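PDB 3CM5: cell death-related nuclease 4 from Caenorhabditis elegans, which degrades RNA and DNA as a metal-dependent 3'-5' exonuclease of the DEDDh family and takes part in apoptotic DNA degradation. Local coordinates for the manganese (II) ion site. Coordinates in Å, arbitrary orientation; residue numbers count along the deposited sequence, not the author numbering.

The manganese (II) ion site. Residues 25-27, 189, 191, 194. With MN (manganese (II) ion), chain B.
Three acidic side chains hold the manganese in the nuclease active site of this RNase T-like exonuclease, each through one carboxylate oxygen. Asp25 and Glu27, the D-x-E pair of the DEDDh signature on strand 20-28, reach the ion with OD2 and OE2, both 2.0 Å from MN. Asp194, an acidic residue of the same signature in helix 191-207, brings OD2 in from the helix, roughly at right angles to the other two and also 2.0 Å from MN. Mg(2+) is the probable ion in vivo.

The three oxygens meet at nearly right angles, and water 1 sits across the metal from Asp194 OD2 (174°), 2.5 Å from MN. That geometry suits an octahedral shell with some ligands unseen at this resolution. All three carboxylates bind in monodentate fashion: the second oxygen of Asp25, OD1, stays 3.3 Å from MN and turns instead to water 1, with which it pairs at 2.8 Å. The backbone carbonyl O of Phe26 takes the same water from the strand, so the water is held by the metal and by two protein oxygens.

Torsions set up the grip. Asp25 has CG anti to its backbone N (chi1 -167°), whereas Glu27 bends at chi2 (-67°), curling its longer chain back so that the carboxylate comes to the ion beside that of Asp25. His189 is the histidine of the DEDDh signature, the general base expected to activate the attacking water; its imidazole is not a ligand of the manganese. Its backbone also probably helps fix the rotation of the Asp194 carboxylate: His189 N donates to Asp194 OD1 at 2.9 Å, arriving from above the carboxylate plane.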
loop_
_atom_site.group_PDB
_atom_site.type_symbol
_atom_site.label_atom_id
_atom_site.label_comp_id
_atom_site.label_asym_id
_atom_site.label_seq_id
_atom_site.Cartn_x
_atom_site.Cartn_y
_atom_site.Cartn_z
ATOM N N ASP A 25 22.579 5.116 0.547
ATOM C CA ASP A 25 21.310 5.546 -0.041
ATOM C C ASP A 25 20.259 4.503 0.242
ATOM O O ASP A 25 20.548 3.302 0.230
ATOM C CB ASP A 25 21.420 5.812 -1.549
ATOM C CG ASP A 25 20.208 6.543 -2.106
ATOM O OD1 ASP A 25 19.783 7.577 -1.542
ATOM O OD2 ASP A 25 19.669 6.087 -3.131
ATOM N N PHE A 26 19.051 4.976 0.527
ATOM C CA PHE A 26 17.889 4.114 0.699
ATOM C C PHE A 26 16.990 4.285 -0.499
ATOM O O PHE A 26 17.013 5.337 -1.168
ATOM C CB PHE A 26 17.068 4.542 1.914
ATOM C CG PHE A 26 17.759 4.376 3.233
ATOM C CD1 PHE A 26 18.090 3.115 3.712
ATOM C CD2 PHE A 26 18.016 5.481 4.023
ATOM C CE1 PHE A 26 18.702 2.959 4.943
ATOM C CE2 PHE A 26 18.622 5.341 5.264
ATOM C CZ PHE A 26 18.971 4.082 5.727
ATOM N N GLU A 27 16.193 3.261 -0.776
ATOM C CA GLU A 27 14.963 3.478 -1.544
ATOM C C GLU A 27 13.807 3.055 -0.655
ATOM O O GLU A 27 13.965 2.177 0.225
ATOM C CB GLU A 27 14.939 2.720 -2.873
ATOM C CG GLU A 27 16.147 2.933 -3.743
ATOM C CD GLU A 27 16.259 4.332 -4.266
ATOM O OE1 GLU A 27 15.236 4.820 -4.782
ATOM O OE2 GLU A 27 17.366 4.931 -4.182
ATOM N N HIS A 189 17.967 5.291 -9.245
ATOM C CA HIS A 189 17.022 4.837 -8.212
ATOM C C HIS A 189 17.134 3.388 -7.760
ATOM O O HIS A 189 16.362 2.934 -6.919
ATOM C CB HIS A 189 15.600 5.162 -8.622
ATOM C CG HIS A 189 15.405 6.610 -8.894
ATOM N ND1 HIS A 189 15.652 7.574 -7.937
ATOM C CD2 HIS A 189 15.053 7.268 -10.021
ATOM C CE1 HIS A 189 15.429 8.767 -8.459
ATOM N NE2 HIS A 189 15.067 8.609 -9.722
ATOM N N ALA A 191 19.340 1.803 -5.264
ATOM C CA ALA A 191 20.104 2.452 -4.189
ATOM C C ALA A 191 21.600 2.212 -4.307
ATOM O O ALA A 191 22.400 3.115 -4.041
ATOM C CB ALA A 191 19.610 2.035 -2.816
ATOM N N ASP A 194 22.798 4.267 -7.164
ATOM C CA ASP A 194 22.849 5.630 -6.638
ATOM C C ASP A 194 24.145 5.841 -5.823
ATOM O O ASP A 194 24.839 6.866 -5.983
ATOM C CB ASP A 194 21.615 5.940 -5.773
ATOM C CG ASP A 194 20.306 6.091 -6.588
ATOM O OD1 ASP A 194 20.337 6.312 -7.827
ATOM O OD2 ASP A 194 19.223 6.000 -5.961
HETATM MN MN MN B . 18.241 6.728 -4.344
HETATM O O HOH W 1 17.167 7.850 -2.382
#